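Side-chain contacts in nicotinate-nucleotide pyrophosphorylase (Ehrlichia chaffeensis, PDB 3L0G), which probably converts quinolinate to nicotinate mononucleotide, the phosphoribosyl transfer with decarboxylation that feeds NAD(+) biosynthesis: residues D138-T143 with N267-G272; D215-V220 with I241-D246. One frame throughout, in Å; residues are numbered along the deposited sequence. Where two conformers were deposited one is given.

Interaction 1: residues D138-T143 with N267-G272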
ATOM      1  N   ASP C 138       7.597  12.441  31.463  1.00 11.65           N
ATOM      2  CA  ASP C 138       7.444  13.311  32.636  1.00 12.45           C
ATOM      3  C   ASP C 138       8.164  12.829  33.890  1.00 12.74           C
ATOM      4  O   ASP C 138       8.663  13.610  34.644  1.00 13.70           O
ATOM      5  CB  ASP C 138       5.949  13.532  32.936  1.00 12.28           C
ATOM      6  CG  ASP C 138       5.302  14.471  31.935  1.00 12.80           C
ATOM      7  OD1 ASP C 138       6.024  15.152  31.174  1.00 16.83           O
ATOM      8  OD2 ASP C 138       4.079  14.555  31.900  1.00 13.97           O
ATOM      9  N   GLU C 139       8.218  11.527  34.075  1.00 13.48           N
ATOM     10  CA  GLU C 139       8.723  10.912  35.269  1.00 13.89           C
ATOM     11  C   GLU C 139      10.237  10.877  35.278  1.00 13.76           C
ATOM     12  O   GLU C 139      10.833  10.725  36.348  1.00 14.00           O
ATOM     13  CB  GLU C 139       8.102   9.503  35.387  1.00 14.20           C
ATOM     14  CG  GLU C 139       8.503   8.639  36.564  1.00 15.93           C
ATOM     15  CD  GLU C 139       8.208   9.280  37.903  1.00 16.65           C
ATOM     16  OE1 GLU C 139       7.391  10.230  37.987  1.00 16.80           O
ATOM     17  OE2 GLU C 139       8.820   8.820  38.861  1.00 17.48           O
ATOM     18  N   VAL C 140      10.869  11.017  34.106  1.00 13.10           N
ATOM     19  CA  VAL C 140      12.322  11.156  34.041  1.00 11.83           C
ATOM     20  C   VAL C 140      12.748  12.630  33.868  1.00 12.64           C
ATOM     21  O   VAL C 140      13.927  12.903  33.625  1.00 11.71           O
ATOM     22  CB  VAL C 140      12.955  10.214  32.947  1.00 11.92           C
ATOM     23  CG1 VAL C 140      12.429   8.778  33.113  1.00 10.75           C
ATOM     24  CG2 VAL C 140      12.674  10.703  31.518  1.00  8.86           C
ATOM     25  N   SER C 141      11.816  13.577  34.028  1.00 13.08           N
ATOM     26  CA  SER C 141      12.139  14.997  33.885  0.50 13.78           C
ATOM     27  C   SER C 141      13.269  15.437  34.816  1.00 14.39           C
ATOM     28  O   SER C 141      13.368  14.970  35.945  1.00 14.95           O
ATOM     29  CB  SER C 141      10.920  15.870  34.179  0.50 13.81           C
ATOM     30  OG  SER C 141      11.232  17.232  33.943  0.50 13.12           O
ATOM     31  N   GLY C 142      14.101  16.358  34.344  1.00 15.18           N
ATOM     32  CA  GLY C 142      15.254  16.833  35.114  1.00 15.61           C
ATOM     33  C   GLY C 142      16.409  15.850  35.179  1.00 16.06           C
ATOM     34  O   GLY C 142      17.332  16.043  35.983  1.00 16.78           O
ATOM     35  N   THR C 143      16.353  14.782  34.377  1.00 15.75           N
ATOM     36  CA  THR C 143      17.528  13.959  34.059  1.00 15.64           C
ATOM     37  C   THR C 143      17.835  14.177  32.585  1.00 16.27           C
ATOM     38  O   THR C 143      17.030  14.768  31.852  1.00 17.29           O
ATOM     39  CB  THR C 143      17.284  12.442  34.303  1.00 15.73           C
ATOM     40  OG1 THR C 143      16.415  11.907  33.290  1.00 14.96           O
ATOM     41  CG2 THR C 143      16.681  12.194  35.678  1.00 14.01           C
ATOM     42  N   ASN C 267      14.281   5.848  38.903  1.00 15.51           N
ATOM     43  CA  ASN C 267      15.467   5.253  39.518  1.00 16.05           C
ATOM     44  C   ASN C 267      16.505   4.869  38.478  1.00 14.72           C
ATOM     45  O   ASN C 267      17.695   5.100  38.672  1.00 14.05           O
ATOM     46  CB  ASN C 267      15.103   4.000  40.320  1.00 16.98           C
ATOM     47  CG  ASN C 267      14.391   4.311  41.615  1.00 20.02           C
ATOM     48  OD1 ASN C 267      13.526   3.532  42.046  1.00 25.09           O
ATOM     49  ND2 ASN C 267      14.746   5.435  42.255  1.00 20.07           N
ATOM     50  N   ILE C 268      16.045   4.277  37.379  1.00 13.36           N
ATOM     51  CA  ILE C 268      16.934   3.917  36.281  1.00 12.92           C
ATOM     52  C   ILE C 268      17.534   5.193  35.690  1.00 12.91           C
ATOM     53  O   ILE C 268      18.741   5.240  35.433  1.00 11.78           O
ATOM     54  CB  ILE C 268      16.223   3.061  35.218  1.00 13.57           C
ATOM     55  CG1 ILE C 268      15.853   1.692  35.832  1.00 14.64           C
ATOM     56  CG2 ILE C 268      17.107   2.885  33.955  1.00 14.18           C
ATOM     57  CD1 ILE C 268      15.120   0.785  34.910  1.00 15.47           C
ATOM     58  N   ALA C 269      16.717   6.239  35.527  1.00 12.52           N
ATOM     59  CA  ALA C 269      17.187   7.471  34.887  1.00 13.35           C
ATOM     60  C   ALA C 269      18.310   8.149  35.678  1.00 13.59           C
ATOM     61  O   ALA C 269      19.209   8.709  35.086  1.00 14.56           O
ATOM     62  CB  ALA C 269      16.040   8.445  34.628  1.00 12.10           C
ATOM     63  N   LEU C 270      18.250   8.084  37.005  1.00 14.55           N
ATOM     64  CA  LEU C 270      19.238   8.755  37.865  1.00 14.85           C
ATOM     65  C   LEU C 270      20.606   8.058  37.914  1.00 14.64           C
ATOM     66  O   LEU C 270      21.533   8.611  38.487  1.00 15.04           O
ATOM     67  CB  LEU C 270      18.709   8.907  39.296  1.00 14.86           C
ATOM     68  CG  LEU C 270      17.443   9.738  39.496  1.00 15.46           C
ATOM     69  CD1 LEU C 270      16.908   9.495  40.911  1.00 16.27           C
ATOM     70  CD2 LEU C 270      17.710  11.219  39.231  1.00 15.71           C
ATOM     71  N   THR C 271      20.716   6.846  37.355  1.00 14.68           N
ATOM     72  CA  THR C 271      21.995   6.135  37.279  1.00 14.01           C
ATOM     73  C   THR C 271      22.967   6.864  36.341  1.00 14.48           C
ATOM     74  O   THR C 271      24.175   6.744  36.504  1.00 14.87           O
ATOM     75  CB  THR C 271      21.842   4.670  36.773  1.00 14.49           C
ATOM     76  OG1 THR C 271      21.341   4.669  35.433  1.00 12.95           O
ATOM     77  CG2 THR C 271      20.922   3.853  37.673  1.00 12.67           C
ATOM     78  N   GLY C 272      22.445   7.631  35.377  1.00 13.73           N
ATOM     79  CA  GLY C 272      23.298   8.378  34.416  1.00 12.88           C
ATOM     80  C   GLY C 272      23.383   7.767  33.005  1.00 11.97           C
ATOM     81  O   GLY C 272      24.283   8.099  32.209  1.00 11.10           O
TER
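The methyl of A269 packs against two residues of the 138-143 segment, V140 and T143. With V140 the contact is apolar: CG1 approaches A269 CB to 3.9 Å where the backbones are also nearest, the two CA atoms being 6.2 Å apart. T143 reaches the same methyl with both branches: OG1 lies 3.7 Å and CG2 3.9 Å from A269 CB. Its CG2, anti to the carbonyl carbon, also extends to L270 CD2 at 3.8 Å, the two side chains crossing at about a right angle.

Within 138-143, hydrogen bonds shape the turn that presents T143. T143 has chi1 73°, which sets OG1 between its own backbone N and carbonyl carbon; from there it donates to V140 O over 2.7 Å, in the carbonyl plane with a C=O...donor angle of 145°. V140 O also accepts from T143 N, so two bonds grip one carbonyl across the type II turn V140-T143. NH2 of R266, just before 267-272, donates to both E139 O and S141 O, adding a polar link beside the methyl contacts.

On the other segment A269-G272 forms a type I turn, and G272, with positive phi, is the first residue to leave helical angles. The type II turn that follows helix 116-139 thus packs against the C-terminal part of helix 262-269, in the alpha/beta barrel domain of the quinolinate phosphoribosyltransferase family.

Interaction 2: residues D215-V220 with I241-D246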
ATOM      1  N   ASP C 215      23.932  -8.324  27.914  1.00 13.19           N
ATOM      2  CA  ASP C 215      23.186  -8.703  29.105  1.00 14.48           C
ATOM      3  C   ASP C 215      24.014  -9.039  30.326  1.00 13.43           C
ATOM      4  O   ASP C 215      23.462  -9.488  31.307  1.00 12.61           O
ATOM      5  CB  ASP C 215      22.119  -9.764  28.822  1.00 15.67           C
ATOM      6  CG  ASP C 215      22.664 -11.001  28.225  1.00 20.34           C
ATOM      7  OD1 ASP C 215      23.895 -11.223  28.308  1.00 23.53           O
ATOM      8  OD2 ASP C 215      21.838 -11.759  27.651  1.00 28.15           O
ATOM      9  N   ASN C 216      25.320  -8.766  30.294  1.00 12.97           N
ATOM     10  CA  ASN C 216      26.111  -8.781  31.527  1.00 12.97           C
ATOM     11  C   ASN C 216      27.293  -7.852  31.426  1.00 13.13           C
ATOM     12  O   ASN C 216      27.541  -7.250  30.369  1.00 12.82           O
ATOM     13  CB  ASN C 216      26.536 -10.211  31.899  1.00 13.28           C
ATOM     14  CG  ASN C 216      27.441 -10.841  30.856  1.00 13.27           C
ATOM     15  OD1 ASN C 216      28.313 -10.183  30.307  1.00 15.34           O
ATOM     16  ND2 ASN C 216      27.225 -12.110  30.573  1.00 16.83           N
ATOM     17  N   ILE C 217      28.030  -7.713  32.523  1.00 12.97           N
ATOM     18  CA  ILE C 217      29.095  -6.727  32.583  1.00 12.87           C
ATOM     19  C   ILE C 217      30.287  -7.126  31.690  1.00 12.63           C
ATOM     20  O   ILE C 217      30.956  -6.264  31.067  1.00 11.54           O
ATOM     21  CB  ILE C 217      29.534  -6.522  34.052  1.00 13.56           C
ATOM     22  CG1 ILE C 217      28.498  -5.642  34.772  1.00 15.33           C
ATOM     23  CG2 ILE C 217      30.955  -5.950  34.148  1.00 12.85           C
ATOM     24  CD1 ILE C 217      28.369  -4.237  34.245  1.00 16.26           C
ATOM     25  N   SER C 218      30.566  -8.421  31.644  1.00 12.06           N
ATOM     26  CA  SER C 218      31.591  -8.937  30.742  1.00 12.57           C
ATOM     27  C   SER C 218      31.326  -8.500  29.289  1.00 11.81           C
ATOM     28  O   SER C 218      32.227  -8.055  28.606  1.00 12.40           O
ATOM     29  CB  SER C 218      31.654 -10.471  30.834  1.00 12.80           C
ATOM     30  OG  SER C 218      32.638 -10.976  29.929  1.00 14.92           O
ATOM     31  N   GLN C 219      30.087  -8.586  28.827  1.00 11.27           N
ATOM     32  CA  GLN C 219      29.769  -8.150  27.456  1.00 11.14           C
ATOM     33  C   GLN C 219      29.872  -6.655  27.266  1.00 10.61           C
ATOM     34  O   GLN C 219      30.292  -6.194  26.212  1.00  9.76           O
ATOM     35  CB  GLN C 219      28.390  -8.652  27.045  1.00 11.71           C
ATOM     36  CG  GLN C 219      28.342 -10.163  26.881  1.00 12.92           C
ATOM     37  CD  GLN C 219      27.012 -10.638  26.391  1.00 13.48           C
ATOM     38  OE1 GLN C 219      25.978 -10.099  26.781  1.00 16.79           O
ATOM     39  NE2 GLN C 219      27.018 -11.633  25.509  1.00 13.25           N
ATOM     40  N   VAL C 220      29.535  -5.888  28.296  1.00 10.31           N
ATOM     41  CA  VAL C 220      29.790  -4.460  28.279  1.00 10.31           C
ATOM     42  C   VAL C 220      31.305  -4.155  28.166  1.00 10.77           C
ATOM     43  O   VAL C 220      31.730  -3.353  27.331  1.00  9.69           O
ATOM     44  CB  VAL C 220      29.239  -3.772  29.526  1.00 10.01           C
ATOM     45  CG1 VAL C 220      29.695  -2.341  29.554  1.00  9.55           C
ATOM     46  CG2 VAL C 220      27.683  -3.863  29.573  1.00 10.10           C
ATOM     47  N   ILE C 241      23.366  -1.938  36.212  1.00 12.15           N
ATOM     48  CA  ILE C 241      23.277  -0.735  35.415  1.00 11.73           C
ATOM     49  C   ILE C 241      24.244   0.293  36.000  1.00 11.91           C
ATOM     50  O   ILE C 241      24.998   0.934  35.264  1.00 10.67           O
ATOM     51  CB  ILE C 241      21.837  -0.196  35.323  1.00 11.25           C
ATOM     52  CG1 ILE C 241      20.975  -1.147  34.494  1.00 10.46           C
ATOM     53  CG2 ILE C 241      21.817   1.223  34.671  1.00 11.09           C
ATOM     54  CD1 ILE C 241      19.480  -0.949  34.683  1.00  8.50           C
ATOM     55  N   LYS C 242      24.239   0.431  37.323  1.00 12.64           N
ATOM     56  CA  LYS C 242      25.135   1.388  37.973  1.00 13.23           C
ATOM     57  C   LYS C 242      26.585   0.995  37.733  1.00 12.54           C
ATOM     58  O   LYS C 242      27.413   1.847  37.504  1.00 11.81           O
ATOM     59  CB  LYS C 242      24.853   1.518  39.469  1.00 13.56           C
ATOM     60  CG  LYS C 242      23.570   2.306  39.786  1.00 15.88           C
ATOM     61  CD  LYS C 242      23.294   2.325  41.319  1.00 17.82           C
ATOM     62  CE  LYS C 242      22.069   3.207  41.669  1.00 18.95           C
ATOM     63  NZ  LYS C 242      21.837   3.284  43.164  1.00 22.03           N
ATOM     64  N   LYS C 243      26.886  -0.299  37.738  1.00 12.67           N
ATOM     65  CA  LYS C 243      28.261  -0.730  37.460  1.00 13.36           C
ATOM     66  C   LYS C 243      28.658  -0.412  36.032  1.00 12.68           C
ATOM     67  O   LYS C 243      29.805  -0.058  35.777  1.00 12.19           O
ATOM     68  CB  LYS C 243      28.421  -2.224  37.740  1.00 14.59           C
ATOM     69  CG  LYS C 243      29.766  -2.812  37.449  1.00 17.60           C
ATOM     70  CD  LYS C 243      30.701  -2.546  38.587  1.00 24.21           C
ATOM     71  CE  LYS C 243      32.171  -2.810  38.217  1.00 25.79           C
ATOM     72  NZ  LYS C 243      33.003  -2.710  39.443  1.00 25.37           N
ATOM     73  N   ALA C 244      27.720  -0.571  35.094  1.00 12.28           N
ATOM     74  CA  ALA C 244      28.004  -0.324  33.693  1.00 12.54           C
ATOM     75  C   ALA C 244      28.317   1.144  33.467  1.00 12.31           C
ATOM     76  O   ALA C 244      29.296   1.465  32.820  1.00 12.77           O
ATOM     77  CB  ALA C 244      26.828  -0.765  32.807  1.00 12.10           C
ATOM     78  N   VAL C 245      27.491   2.030  34.015  1.00 12.59           N
ATOM     79  CA  VAL C 245      27.689   3.469  33.870  1.00 12.29           C
ATOM     80  C   VAL C 245      29.106   3.824  34.315  1.00 13.07           C
ATOM     81  O   VAL C 245      29.808   4.574  33.634  1.00 12.84           O
ATOM     82  CB  VAL C 245      26.664   4.289  34.686  1.00 11.81           C
ATOM     83  CG1 VAL C 245      27.036   5.767  34.720  1.00 11.26           C
ATOM     84  CG2 VAL C 245      25.245   4.115  34.123  1.00 11.50           C
ATOM     85  N   ASP C 246      29.534   3.257  35.437  1.00 13.45           N
ATOM     86  CA  ASP C 246      30.861   3.529  35.966  0.50 13.71           C
ATOM     87  C   ASP C 246      31.975   3.068  35.026  1.00 13.84           C
ATOM     88  O   ASP C 246      32.931   3.794  34.756  1.00 13.04           O
ATOM     89  CB  ASP C 246      31.027   2.829  37.301  0.50 13.89           C
ATOM     90  CG  ASP C 246      32.307   3.191  37.960  0.50 13.59           C
ATOM     91  OD1 ASP C 246      32.430   4.359  38.371  0.50 13.31           O
ATOM     92  OD2 ASP C 246      33.184   2.312  38.036  0.50 14.78           O
TER
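I217 carries this contact through the end of its longer branch, CD1, which lies against both K243 and A244. Its first torsion places CG1 anti to the carbonyl carbon, and chi2 of -64° then bends CD1 back from the extended course. In that position CD1 is 3.8 Å from both K243 CG and A244 N, and 4.1 Å from A244 CB. The methyl therefore rests on the helix surface itself as well as on side chains. K243 offers the aliphatic root of its chain: with CG anti to the backbone N, chi1 sets CG against I217 CD1, beside CB, and the bend at chi2 redirects the rest of the chain, whose ammonium end leads away. The two side chains cross at about a right angle.

These are adjacent outer helices, 217-225 and 238-248, of the beta/alpha barrel domain, following strands 210-214 and 230-234 respectively. Beneath them V220 and A244 both touch L233 of strand 230-234, which continues the apolar layer toward the sheet; I217 also touches I247 further along the second helix.

On the far side of the first helix, two amide side chains bond to backbone N-H groups at its start. N216 is the N-cap: its OD1 accepts from Q219 N at 2.8 Å, with an N-H...acceptor angle of 159°, a bond that restrains the N216 amide. Q219 returns a bond backwards, its OE1 accepting from D215 N at 2.9 Å and nearly straight, 170°.

Overall arrangement
From the N terminus the chain first builds the four-stranded antiparallel sheet, apart from its last strand; helix 116-139 then leads to 138-143 and into the parallel-stranded domain. It passes through strands 181-183 and 210-214 to 215-220, then through strand 230-234 to 241-246, where interaction 2 closes the shorter loop. Strand 253-257 and helix 262-269 follow, and interaction 1 closes the longer loop at 267-272, enclosing the whole of interaction 2. The contacts are nested, not crossed, with centres 18 Å apart. They also touch: T271 CG2 packs on K242 CG at 3.7 Å and T271 O on V245 CG1 at 3.5 Å, joining helix 238-248 to the 267-272 segment.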